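Local coordinates for ActII protein (Streptomyces coelicolor, PDB 2OPT) that is a TetR-like transcriptional repressor that probably binds DNA through a helix-turn-helix motif and binds actinorhodin and its biosynthetic precursor (S)-DNPA, at residues Gly172-Lys175 with Ser176-Ala179; Thr193-Asp196 with Ser197-Phe201; Ile207-Ala210 with Gly211-Gly215. One frame throughout, in Å; residues are numbered along the deposited sequence.

Interaction 1: residues Gly172-Lys175 with Ser176-Ala179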
ATOM      1  N   GLY A 172      13.718  21.590   1.587  1.00 65.46           N
ATOM      2  CA  GLY A 172      14.583  22.613   2.146  1.00 67.17           C
ATOM      3  C   GLY A 172      15.269  22.144   3.399  1.00 64.25           C
ATOM      4  O   GLY A 172      16.378  22.561   3.688  1.00 67.02           O
ATOM      5  N   TYR A 173      14.608  21.281   4.163  1.00 60.48           N
ATOM      6  CA  TYR A 173      15.295  20.637   5.257  1.00 58.26           C
ATOM      7  C   TYR A 173      16.436  19.779   4.690  1.00 54.47           C
ATOM      8  O   TYR A 173      17.587  19.980   5.032  1.00 56.55           O
ATOM      9  CB  TYR A 173      14.339  19.780   6.072  1.00 57.61           C
ATOM     10  CG  TYR A 173      14.994  19.165   7.268  1.00 59.65           C
ATOM     11  CD1 TYR A 173      15.519  19.959   8.261  1.00 64.87           C
ATOM     12  CD2 TYR A 173      15.080  17.778   7.414  1.00 57.67           C
ATOM     13  CE1 TYR A 173      16.125  19.409   9.364  1.00 68.88           C
ATOM     14  CE2 TYR A 173      15.671  17.217   8.520  1.00 58.08           C
ATOM     15  CZ  TYR A 173      16.202  18.033   9.491  1.00 64.58           C
ATOM     16  OH  TYR A 173      16.815  17.506  10.606  1.00 66.38           O
ATOM     17  N   LEU A 174      16.108  18.823   3.815  1.00 50.96           N
ATOM     18  CA  LEU A 174      17.095  17.908   3.265  1.00 48.55           C
ATOM     19  C   LEU A 174      18.198  18.673   2.555  1.00 52.96           C
ATOM     20  O   LEU A 174      19.372  18.475   2.848  1.00 54.80           O
ATOM     21  CB  LEU A 174      16.434  16.919   2.305  1.00 48.34           C
ATOM     22  CG  LEU A 174      15.552  15.819   2.875  1.00 44.88           C
ATOM     23  CD1 LEU A 174      15.278  14.765   1.768  1.00 47.94           C
ATOM     24  CD2 LEU A 174      16.155  15.181   4.132  1.00 36.52           C
ATOM     25  N   LYS A 175      17.819  19.568   1.649  1.00 54.87           N
ATOM     26  CA  LYS A 175      18.811  20.319   0.880  1.00 61.81           C
ATOM     27  C   LYS A 175      19.800  21.133   1.734  1.00 65.39           C
ATOM     28  O   LYS A 175      20.973  21.244   1.378  1.00 72.15           O
ATOM     29  CB  LYS A 175      18.077  21.205  -0.219  1.00 65.82           C
ATOM     30  CG  LYS A 175      18.911  22.480  -0.642  1.00 75.82           C
ATOM     31  CD  LYS A 175      19.203  22.516  -2.156  1.00 84.62           C
ATOM     32  CE  LYS A 175      19.932  23.805  -2.548  1.00 95.96           C
ATOM     33  NZ  LYS A 175      19.801  24.086  -4.023  1.00105.60           N
ATOM     34  N   SER A 176      19.341  21.641   2.884  1.00 66.48           N
ATOM     35  CA  SER A 176      20.192  22.428   3.796  1.00 66.96           C
ATOM     36  C   SER A 176      20.761  21.637   4.993  1.00 63.47           C
ATOM     37  O   SER A 176      21.200  22.223   5.980  1.00 64.73           O
ATOM     38  CB  SER A 176      19.459  23.691   4.264  1.00 72.06           C
ATOM     39  OG  SER A 176      18.549  23.402   5.321  1.00 74.08           O
ATOM     40  N   LEU A 177      20.740  20.304   4.900  1.00 59.58           N
ATOM     41  CA  LEU A 177      21.453  19.411   5.835  1.00 56.39           C
ATOM     42  C   LEU A 177      22.952  19.539   5.625  1.00 55.65           C
ATOM     43  O   LEU A 177      23.385  19.848   4.498  1.00 55.71           O
ATOM     44  CB  LEU A 177      21.037  17.964   5.576  1.00 54.55           C
ATOM     45  CG  LEU A 177      20.129  17.137   6.520  1.00 56.40           C
ATOM     46  CD1 LEU A 177      19.242  17.921   7.497  1.00 57.25           C
ATOM     47  CD2 LEU A 177      19.335  16.130   5.700  1.00 51.66           C
ATOM     48  N   PRO A 178      23.763  19.295   6.689  1.00 54.95           N
ATOM     49  CA  PRO A 178      25.215  19.338   6.475  1.00 54.57           C
ATOM     50  C   PRO A 178      25.643  18.261   5.475  1.00 52.74           C
ATOM     51  O   PRO A 178      25.516  17.069   5.762  1.00 51.36           O
ATOM     52  CB  PRO A 178      25.814  19.064   7.883  1.00 56.06           C
ATOM     53  CG  PRO A 178      24.733  19.245   8.845  1.00 56.04           C
ATOM     54  CD  PRO A 178      23.424  18.973   8.088  1.00 54.84           C
ATOM     55  N   ALA A 179      26.133  18.705   4.307  1.00 52.53           N
ATOM     56  CA  ALA A 179      26.549  17.843   3.204  1.00 51.05           C
ATOM     57  C   ALA A 179      27.638  16.850   3.599  1.00 50.72           C
ATOM     58  O   ALA A 179      27.803  15.825   2.976  1.00 48.83           O
ATOM     59  CB  ALA A 179      27.010  18.695   2.034  1.00 53.91           C
TER

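Interaction 2: residues Thr193-Asp196 with Ser197-Phe201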
ATOM      1  N   THR A 193      11.855  14.244  -2.509  1.00 61.53           N
ATOM      2  CA  THR A 193      10.810  15.168  -2.133  1.00 68.19           C
ATOM      3  C   THR A 193       9.881  15.501  -3.306  1.00 69.80           C
ATOM      4  O   THR A 193       8.665  15.673  -3.127  1.00 74.18           O
ATOM      5  CB  THR A 193      11.454  16.429  -1.573  1.00 72.43           C
ATOM      6  OG1 THR A 193      11.561  16.296  -0.155  1.00 75.92           O
ATOM      7  CG2 THR A 193      10.655  17.644  -1.921  1.00 80.17           C
ATOM      8  N   SER A 194      10.471  15.588  -4.499  1.00 68.36           N
ATOM      9  CA  SER A 194       9.778  16.077  -5.682  1.00 70.41           C
ATOM     10  C   SER A 194       8.796  15.046  -6.136  1.00 66.53           C
ATOM     11  O   SER A 194       7.598  15.275  -6.078  1.00 69.65           O
ATOM     12  CB  SER A 194      10.759  16.430  -6.841  1.00 71.82           C
ATOM     13  OG  SER A 194      11.713  17.457  -6.492  1.00 76.03           O
ATOM     14  N   LEU A 195       9.316  13.884  -6.513  1.00 61.28           N
ATOM     15  CA  LEU A 195       8.700  13.067  -7.570  1.00 58.40           C
ATOM     16  C   LEU A 195       7.208  13.320  -7.893  1.00 59.09           C
ATOM     17  O   LEU A 195       6.321  13.042  -7.076  1.00 61.00           O
ATOM     18  CB  LEU A 195       9.047  11.568  -7.434  1.00 55.63           C
ATOM     19  CG  LEU A 195      10.386  11.242  -8.123  1.00 56.89           C
ATOM     20  CD1 LEU A 195      10.588   9.756  -8.347  1.00 53.90           C
ATOM     21  CD2 LEU A 195      10.557  12.031  -9.470  1.00 56.18           C
ATOM     22  N   ASP A 196       6.926  13.822  -9.092  1.00 58.80           N
ATOM     23  CA  ASP A 196       5.540  13.974  -9.447  1.00 58.67           C
ATOM     24  C   ASP A 196       4.899  12.613  -9.557  1.00 53.15           C
ATOM     25  O   ASP A 196       5.581  11.627  -9.843  1.00 49.83           O
ATOM     26  CB  ASP A 196       5.342  14.812 -10.699  1.00 63.32           C
ATOM     27  CG  ASP A 196       5.959  14.199 -11.925  1.00 64.44           C
ATOM     28  OD1 ASP A 196       7.205  14.151 -11.997  1.00 68.28           O
ATOM     29  OD2 ASP A 196       5.193  13.821 -12.829  1.00 66.08           O
ATOM     30  N   SER A 197       3.598  12.570  -9.298  1.00 52.72           N
ATOM     31  CA  SER A 197       2.813  11.341  -9.354  1.00 51.09           C
ATOM     32  C   SER A 197       2.994  10.515 -10.614  1.00 46.90           C
ATOM     33  O   SER A 197       3.082   9.304 -10.552  1.00 47.53           O
ATOM     34  CB  SER A 197       1.328  11.668  -9.151  1.00 54.57           C
ATOM     35  OG  SER A 197       1.148  12.041  -7.786  1.00 64.24           O
ATOM     36  N   ASP A 198       2.952  11.163 -11.770  1.00 43.11           N
ATOM     37  CA  ASP A 198       3.074  10.476 -13.047  1.00 41.51           C
ATOM     38  C   ASP A 198       4.418   9.746 -13.107  1.00 39.73           C
ATOM     39  O   ASP A 198       4.518   8.589 -13.526  1.00 38.14           O
ATOM     40  CB  ASP A 198       3.021  11.490 -14.160  1.00 43.65           C
ATOM     41  CG  ASP A 198       1.597  11.947 -14.496  1.00 46.12           C
ATOM     42  OD1 ASP A 198       0.626  11.461 -13.892  1.00 45.34           O
ATOM     43  OD2 ASP A 198       1.455  12.822 -15.391  1.00 52.84           O
ATOM     44  N   ARG A 199       5.451  10.434 -12.656  1.00 39.20           N
ATOM     45  CA  ARG A 199       6.777   9.924 -12.740  1.00 37.59           C
ATOM     46  C   ARG A 199       6.893   8.743 -11.808  1.00 36.08           C
ATOM     47  O   ARG A 199       7.342   7.718 -12.255  1.00 35.94           O
ATOM     48  CB  ARG A 199       7.804  11.016 -12.405  1.00 39.36           C
ATOM     49  CG  ARG A 199       9.290  10.608 -12.593  1.00 40.69           C
ATOM     50  CD  ARG A 199       9.579  10.023 -13.987  1.00 44.43           C
ATOM     51  NE  ARG A 199      10.989   9.623 -14.055  1.00 48.91           N
ATOM     52  CZ  ARG A 199      11.504   8.675 -14.840  1.00 48.87           C
ATOM     53  NH1 ARG A 199      10.737   7.979 -15.677  1.00 46.89           N
ATOM     54  NH2 ARG A 199      12.810   8.429 -14.781  1.00 52.01           N
ATOM     55  N   ARG A 200       6.459   8.870 -10.544  1.00 35.23           N
ATOM     56  CA  ARG A 200       6.503   7.747  -9.572  1.00 35.14           C
ATOM     57  C   ARG A 200       5.700   6.590 -10.119  1.00 32.57           C
ATOM     58  O   ARG A 200       6.169   5.495 -10.223  1.00 32.11           O
ATOM     59  CB  ARG A 200       5.830   8.118  -8.248  1.00 36.93           C
ATOM     60  CG  ARG A 200       6.498   9.151  -7.387  1.00 40.90           C
ATOM     61  CD  ARG A 200       5.507   9.693  -6.299  1.00 41.82           C
ATOM     62  NE  ARG A 200       5.068   8.645  -5.382  1.00 50.01           N
ATOM     63  CZ  ARG A 200       5.829   8.143  -4.404  1.00 52.71           C
ATOM     64  NH1 ARG A 200       7.066   8.609  -4.223  1.00 51.90           N
ATOM     65  NH2 ARG A 200       5.366   7.168  -3.617  1.00 58.61           N
ATOM     66  N   PHE A 201       4.481   6.851 -10.545  1.00 32.75           N
ATOM     67  CA  PHE A 201       3.680   5.784 -11.128  1.00 32.16           C
ATOM     68  C   PHE A 201       4.390   5.022 -12.270  1.00 32.14           C
ATOM     69  O   PHE A 201       4.382   3.800 -12.303  1.00 31.36           O
ATOM     70  CB  PHE A 201       2.346   6.302 -11.639  1.00 33.36           C
ATOM     71  CG  PHE A 201       1.370   5.203 -11.933  1.00 31.19           C
ATOM     72  CD1 PHE A 201       0.751   4.528 -10.916  1.00 34.27           C
ATOM     73  CD2 PHE A 201       1.111   4.835 -13.251  1.00 35.19           C
ATOM     74  CE1 PHE A 201      -0.121   3.489 -11.189  1.00 38.19           C
ATOM     75  CE2 PHE A 201       0.222   3.800 -13.549  1.00 37.71           C
ATOM     76  CZ  PHE A 201      -0.400   3.146 -12.531  1.00 38.18           C
TER

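Interaction 3: residues Ile207-Ala210 with Gly211-Gly215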
ATOM      1  N   ILE A 207       9.426  -0.941 -12.939  1.00 29.06           N
ATOM      2  CA  ILE A 207      10.131  -1.782 -12.013  1.00 29.42           C
ATOM      3  C   ILE A 207       9.416  -3.122 -11.856  1.00 28.34           C
ATOM      4  O   ILE A 207      10.038  -4.158 -11.979  1.00 28.90           O
ATOM      5  CB  ILE A 207      10.332  -1.094 -10.649  1.00 29.13           C
ATOM      6  CG1 ILE A 207      11.325   0.076 -10.794  1.00 31.73           C
ATOM      7  CG2 ILE A 207      10.812  -2.089  -9.619  1.00 30.64           C
ATOM      8  CD1 ILE A 207      11.350   1.039  -9.637  1.00 30.86           C
ATOM      9  N   ILE A 208       8.116  -3.088 -11.554  1.00 27.21           N
ATOM     10  CA  ILE A 208       7.358  -4.339 -11.251  1.00 27.46           C
ATOM     11  C   ILE A 208       7.260  -5.235 -12.489  1.00 28.08           C
ATOM     12  O   ILE A 208       7.449  -6.435 -12.390  1.00 28.38           O
ATOM     13  CB  ILE A 208       5.944  -4.019 -10.722  1.00 26.67           C
ATOM     14  CG1 ILE A 208       6.062  -3.241  -9.394  1.00 28.26           C
ATOM     15  CG2 ILE A 208       5.082  -5.301 -10.682  1.00 28.66           C
ATOM     16  CD1 ILE A 208       4.741  -2.607  -8.816  1.00 25.84           C
ATOM     17  N   ILE A 209       7.000  -4.633 -13.650  1.00 27.81           N
ATOM     18  CA  ILE A 209       6.880  -5.383 -14.932  1.00 28.37           C
ATOM     19  C   ILE A 209       8.237  -6.029 -15.308  1.00 29.08           C
ATOM     20  O   ILE A 209       8.290  -7.234 -15.604  1.00 30.74           O
ATOM     21  CB  ILE A 209       6.317  -4.458 -16.045  1.00 30.81           C
ATOM     22  CG1 ILE A 209       4.831  -4.153 -15.783  1.00 29.60           C
ATOM     23  CG2 ILE A 209       6.375  -5.139 -17.425  1.00 32.61           C
ATOM     24  CD1 ILE A 209       4.368  -3.003 -16.563  1.00 37.72           C
ATOM     25  N   ALA A 210       9.340  -5.272 -15.255  1.00 28.67           N
ATOM     26  CA  ALA A 210      10.652  -5.863 -15.480  1.00 28.98           C
ATOM     27  C   ALA A 210      10.901  -7.041 -14.507  1.00 29.02           C
ATOM     28  O   ALA A 210      11.453  -8.061 -14.883  1.00 30.31           O
ATOM     29  CB  ALA A 210      11.798  -4.801 -15.309  1.00 27.85           C
ATOM     30  N   GLY A 211      10.499  -6.897 -13.261  1.00 27.75           N
ATOM     31  CA  GLY A 211      10.809  -7.937 -12.246  1.00 26.91           C
ATOM     32  C   GLY A 211       9.953  -9.149 -12.497  1.00 28.41           C
ATOM     33  O   GLY A 211      10.381 -10.253 -12.269  1.00 29.48           O
ATOM     34  N   LEU A 212       8.720  -8.943 -12.953  1.00 28.32           N
ATOM     35  CA  LEU A 212       7.845 -10.052 -13.375  1.00 29.92           C
ATOM     36  C   LEU A 212       8.399 -10.830 -14.578  1.00 32.13           C
ATOM     37  O   LEU A 212       8.498 -12.069 -14.532  1.00 31.92           O
ATOM     38  CB  LEU A 212       6.417  -9.540 -13.693  1.00 30.70           C
ATOM     39  CG  LEU A 212       5.559  -9.115 -12.484  1.00 29.12           C
ATOM     40  CD1 LEU A 212       4.244  -8.431 -12.984  1.00 28.60           C
ATOM     41  CD2 LEU A 212       5.226 -10.267 -11.563  1.00 30.19           C
ATOM     42  N   LEU A 213       8.807 -10.101 -15.630  1.00 32.15           N
ATOM     43  CA  LEU A 213       9.449 -10.728 -16.759  1.00 34.61           C
ATOM     44  C   LEU A 213      10.729 -11.428 -16.334  1.00 37.07           C
ATOM     45  O   LEU A 213      11.042 -12.504 -16.834  1.00 39.55           O
ATOM     46  CB  LEU A 213       9.784  -9.698 -17.816  1.00 34.24           C
ATOM     47  CG  LEU A 213       8.569  -9.203 -18.586  1.00 35.53           C
ATOM     48  CD1 LEU A 213       8.931  -8.014 -19.429  1.00 38.77           C
ATOM     49  CD2 LEU A 213       7.970 -10.368 -19.437  1.00 36.47           C
ATOM     50  N   ALA A 214      11.478 -10.827 -15.413  1.00 35.74           N
ATOM     51  CA  ALA A 214      12.727 -11.440 -14.959  1.00 39.05           C
ATOM     52  C   ALA A 214      12.444 -12.766 -14.303  1.00 41.89           C
ATOM     53  O   ALA A 214      13.163 -13.719 -14.515  1.00 45.85           O
ATOM     54  CB  ALA A 214      13.483 -10.532 -13.999  1.00 36.09           C
ATOM     55  N   GLY A 215      11.398 -12.811 -13.491  1.00 43.35           N
ATOM     56  CA  GLY A 215      10.977 -14.014 -12.800  1.00 48.10           C
ATOM     57  C   GLY A 215      10.410 -15.078 -13.735  1.00 54.07           C
ATOM     58  O   GLY A 215      10.533 -16.264 -13.445  1.00 56.47           O
TER

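Interaction 1: residues Gly172-Lys175 with Ser176-Ala179
Gly172 O accepts two hydrogen bonds from Ser176, one from the hydroxyl and one from the amide, at the C-terminal end of helix 164-175 in the TetR-like C-terminal domain. Ser176 OG donates over 2.8 Å to Gly172 O and lies in the carbonyl plane; it gets there because OG sits between the backbone N and the carbonyl carbon (chi1 80°), folded back over the last turn. The amide comes in above that plane, Ser176 N to Gly172 O measuring 3.2 Å, and also makes a weak bond to Tyr173 O. Leu177 N reaches Leu174 O at 3.1 Å, with an N-H...O angle of 162°, so this carbonyl of the final turn is served by an i+3 donor even though Ser176 has already left helical geometry. The side chain of Leu177 then turns back on the helix. Leu177 CD1 lies over one face of the Tyr173 ring, 3.8 Å from the centroid, in a CH-pi contact, while Leu177 CD2 rests 3.7 Å from Leu174 CD2, the two leucines side by side. With an alanine here both methyls would be gone, and the Tyr173 ring would probably lose this cover while a gap opened beside Leu174 CD2. Leu174 also packs on Ala189 and Ile192, whereas Tyr173 and Leu177 meet Met111 of the second subunit, so this helix end touches both helix 189-194 and the other subunit.

Interaction 2: residues Thr193-Asp196 with Ser197-Phe201
Asp196 O accepts a nearly straight bond from Arg200 N, 3.0 Å long with an N-H...O angle of 171°, closing the first turn of helix 197-219. Asp196 is the N-cap of that helix. Its carboxylate folds over the turn, CG lying between the backbone N and the carbonyl carbon (chi1 63°), and Asp196 OD2 accepts a weak capping bond of 3.4 Å from Arg199 N. The other oxygen, Asp196 OD1, rests 3.2 Å from Arg199 CB. A carboxylate at this position would be expected to interact favourably with the positive end of the helix dipole. The residue before the cap supplies the apolar part of the contact: Leu195 CB lies 3.5 Å from Arg200 CG, and Leu195 CD2 crosses to Arg199 CG at 3.7 Å. Leucine thus covers the aliphatic stems of both arginines, whose charged ends are engaged elsewhere. Arg199 NE forms a salt bridge with Glu129 of the second subunit, and Arg200 pairs with Glu145 and Glu148 of helix 128-150 in its own chain. Asp198 is bound to Arg87 of helix 75-92, which Ser197 and Phe201 also touch. The link from helix 189-194 into helix 197-219 is therefore seated against helices 75-92 and 128-150 and tied to the other subunit.

Interaction 3: residues Ile207-Ala210 with Gly211-Gly215
Ile207 O takes Gly211 N at 3.1 Å, the first in a run of four i to i+4 bonds in helix 197-219, an alpha-helix of the TetR-type C-terminal domain that packs on the second subunit. The side chain of Ile207 turns from this backbone contact to Leu212 of the second subunit. Ile208 follows on another face. Ile208 O accepts Leu212 N at 2.9 Å, and Ile208 CG2 comes 4.0 Å from Leu212 CD1, the two side chains lying alongside each other and pointing the same way. CG2 takes that place because it stands opposite the backbone N about the CA-CB bond, while CG1 (chi1 -63°) lies beside the N. Both residues pack on Leu138 of helix 128-150, so the pair presents apolar surface to that helix. Ile209 faces helix 75-92, where it touches Ala76, Val79 and Lys80. One turn on, Leu213 reaches Trp75 of the same helix, and Ile209 CG2 approaches Leu213 CD1 only loosely, at 4.3 Å. Leu213 N donates to Ile209 O at 2.9 Å, with an N-H...O angle of 177°. Ala210 brings the path back to the dimer side, where it packs on Ala214 of the second subunit while Ala214 here packs on Ala210 there, a reciprocal small-residue contact. Within the chain, Ala214 N binds Ala210 O at 2.8 Å, and Ala214 CB sits 3.3 Å from that same oxygen.

How the interactions relate
The three contacts follow one another along the C-terminal part of the chain, and each touches the second subunit. Interaction 1 is peripheral, its centre about 34 Å from the chain centre, and ends a helix; interaction 2 starts one, and interaction 3 lies within that same helix, 197-219, their centres about 20 Å apart. Interactions 1 and 2 are partly buried, interaction 3 mostly buried. Chemistry changes with place: a serine hydroxyl and a mix of i+4 and i+3 amide bonds at the helix end, a weakly capping carboxylate at the helix start, and regular backbone bonds with purely aliphatic side chains in interaction 3. Toward the second subunit, interactions 1 and 3 offer apolar packing, whereas interaction 2 sends out an arginine to a glutamate there.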